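Local coordinates for protein inorganic polyphosphate/ATP-glucomannokinase (Arthrobacter sp., PDB 1WOQ) that phosphorylates glucose and mannose, drawing the phosphoryl group from either inorganic polyphosphate or ATP, at residues 123-128 / 154-159. Numbering follows the deposited sequence.
With BGC (beta-D-glucopyranose), chain C.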
loop_
_atom_site.group_PDB
_atom_site.type_symbol
_atom_site.label_atom_id
_atom_site.label_comp_id
_atom_site.label_asym_id
_atom_site.label_seq_id
_atom_site.Cartn_x
_atom_site.Cartn_y
_atom_site.Cartn_z
ATOM N N ASP A 123 -2.169 1.969 -3.013
ATOM C CA ASP A 123 -1.768 1.454 -1.707
ATOM C C ASP A 123 -0.295 1.048 -1.592
ATOM O O ASP A 123 0.357 1.342 -0.584
ATOM C CB ASP A 123 -2.673 0.285 -1.286
ATOM C CG ASP A 123 -2.576 -0.917 -2.216
ATOM O OD1 ASP A 123 -2.805 -2.045 -1.732
ATOM O OD2 ASP A 123 -2.293 -0.747 -3.421
ATOM N N ALA A 124 0.236 0.377 -2.611
ATOM C CA ALA A 124 1.639 -0.031 -2.577
ATOM C C ALA A 124 2.538 1.202 -2.684
ATOM O O ALA A 124 3.575 1.279 -2.020
ATOM C CB ALA A 124 1.937 -1.018 -3.713
ATOM N N ASP A 125 2.137 2.162 -3.517
ATOM C CA ASP A 125 2.898 3.400 -3.683
ATOM C C ASP A 125 3.012 4.122 -2.340
ATOM O O ASP A 125 4.074 4.650 -1.998
ATOM C CB ASP A 125 2.223 4.331 -4.698
ATOM C CG ASP A 125 2.471 3.918 -6.142
ATOM O OD1 ASP A 125 3.153 2.897 -6.376
ATOM O OD2 ASP A 125 1.977 4.627 -7.045
ATOM N N ALA A 126 1.916 4.141 -1.583
ATOM C CA ALA A 126 1.906 4.791 -0.271
ATOM C C ALA A 126 2.882 4.069 0.653
ATOM O O ALA A 126 3.663 4.701 1.363
ATOM C CB ALA A 126 0.497 4.765 0.326
ATOM N N ALA A 127 2.838 2.740 0.639
ATOM C CA ALA A 127 3.743 1.951 1.469
ATOM C C ALA A 127 5.186 2.283 1.092
ATOM O O ALA A 127 6.063 2.357 1.955
ATOM C CB ALA A 127 3.477 0.458 1.276
ATOM N N GLY A 128 5.423 2.483 -0.202
ATOM C CA GLY A 128 6.758 2.817 -0.677
ATOM C C GLY A 128 7.223 4.178 -0.188
ATOM O O GLY A 128 8.373 4.334 0.241
ATOM N N GLY A 154 1.557 -5.999 -4.491
ATOM C CA GLY A 154 1.707 -4.602 -4.829
ATOM C C GLY A 154 3.167 -4.273 -5.019
ATOM O O GLY A 154 4.043 -5.030 -4.592
ATOM N N SER A 155 3.438 -3.151 -5.671
ATOM C CA SER A 155 4.813 -2.739 -5.883
ATOM C C SER A 155 4.939 -1.231 -5.938
ATOM O O SER A 155 4.184 -0.560 -6.644
ATOM C CB SER A 155 5.364 -3.322 -7.188
ATOM O OG SER A 155 4.661 -2.812 -8.312
ATOM N N ALA A 156 5.897 -0.705 -5.182
ATOM C CA ALA A 156 6.184 0.720 -5.183
ATOM C C ALA A 156 7.573 0.831 -5.803
ATOM O O ALA A 156 8.527 0.218 -5.315
ATOM C CB ALA A 156 6.207 1.269 -3.759
ATOM N N PHE A 157 7.676 1.592 -6.884
ATOM C CA PHE A 157 8.950 1.782 -7.567
ATOM C C PHE A 157 9.546 3.094 -7.060
ATOM O O PHE A 157 9.022 4.174 -7.336
ATOM C CB PHE A 157 8.719 1.842 -9.084
ATOM C CG PHE A 157 9.963 1.609 -9.905
ATOM C CD1 PHE A 157 10.024 0.544 -10.801
ATOM C CD2 PHE A 157 11.062 2.457 -9.793
ATOM C CE1 PHE A 157 11.168 0.326 -11.578
ATOM C CE2 PHE A 157 12.209 2.251 -10.560
ATOM C CZ PHE A 157 12.262 1.183 -11.456
ATOM N N ILE A 158 10.632 2.988 -6.302
ATOM C CA ILE A 158 11.308 4.153 -5.744
ATOM C C ILE A 158 12.658 4.328 -6.443
ATOM O O ILE A 158 13.384 3.356 -6.636
ATOM C CB ILE A 158 11.575 3.974 -4.222
ATOM C CG1 ILE A 158 10.273 3.641 -3.484
ATOM C CG2 ILE A 158 12.197 5.244 -3.644
ATOM C CD1 ILE A 158 9.204 4.714 -3.587
ATOM N N PHE A 159 12.977 5.556 -6.842
ATOM C CA PHE A 159 14.264 5.836 -7.477
ATOM C C PHE A 159 14.849 7.100 -6.863
ATOM O O PHE A 159 14.249 8.175 -6.941
ATOM C CB PHE A 159 14.126 6.024 -8.988
ATOM C CG PHE A 159 15.450 6.161 -9.688
ATOM C CD1 PHE A 159 16.324 5.082 -9.761
ATOM C CD2 PHE A 159 15.851 7.384 -10.222
ATOM C CE1 PHE A 159 17.580 5.210 -10.350
ATOM C CE2 PHE A 159 17.107 7.525 -10.815
ATOM C CZ PHE A 159 17.972 6.435 -10.877
HETATM C C2 BGC C . -3.319 -4.268 -7.565
HETATM C C3 BGC C . -2.350 -3.182 -7.079
HETATM C C4 BGC C . -2.235 -3.227 -5.548
HETATM C C5 BGC C . -1.859 -4.647 -5.099
HETATM C C6 BGC C . -1.801 -4.815 -3.593
HETATM C C1 BGC C . -2.858 -5.627 -7.030
HETATM O O1 BGC C . -3.735 -6.625 -7.420
HETATM O O2 BGC C . -3.349 -4.289 -8.982
HETATM O O3 BGC C . -2.801 -1.902 -7.495
HETATM O O4 BGC C . -1.240 -2.307 -5.110
HETATM O O5 BGC C . -2.828 -5.595 -5.600
HETATM O O6 BGC C . -3.004 -4.381 -2.976
HETATM O O HOH W 1 5.223 2.603 -8.153
#
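One water is held between Asp125 OD1, to which it donates at 2.7 Å, and the backbone N of Phe157, whose N-H it accepts at 2.9 Å. A single water thus carries the polar link from the carboxylate to the strand, while the other oxygen of Asp125, OD2, is held by the backbone N of Asn166. With both oxygens engaged, the group is restrained from turning. Elsewhere helix and strand meet through small residues, a worked example of how close approach depends on little side-chain bulk. Ala124 CB lies 3.3 Å from Ser155 N, against the strand backbone, and Ala156 CB rests 3.2 Å from Ala124 O, a carbonyl already bonded to Gly128 N. The same methyl lies 3.5 Å from Gly128 CA; a CB on that glycine would clash with it. Ile158 adds only its CD1, beside Gly128 O. In this actin-like fold of the ROK family, helix 123-134 follows the edge strand 118-122 of one mixed sheet, whereas strand 153-159 belongs to the other, and the segments cross at -47° with the glucose at their beginnings. Asp123, with CG set between its backbone N and carbonyl carbon (chi1 63°), accepts from two of the sugar's hydroxyls: O6 at 2.7 Å to OD1 and O4 at 2.5 Å to OD2. The bond from O6 to Asp123 is consistent with a role like that of the catalytic aspartate of related sugar kinases. An alanine here would probably leave O4 and O6 without these acceptors and the sugar less firmly oriented. Gly154 CA lies 3.6 Å from C5 of the glucose, whose remaining hydrogen-bonding partners include Asn96, Glu168, His171 and Glu180.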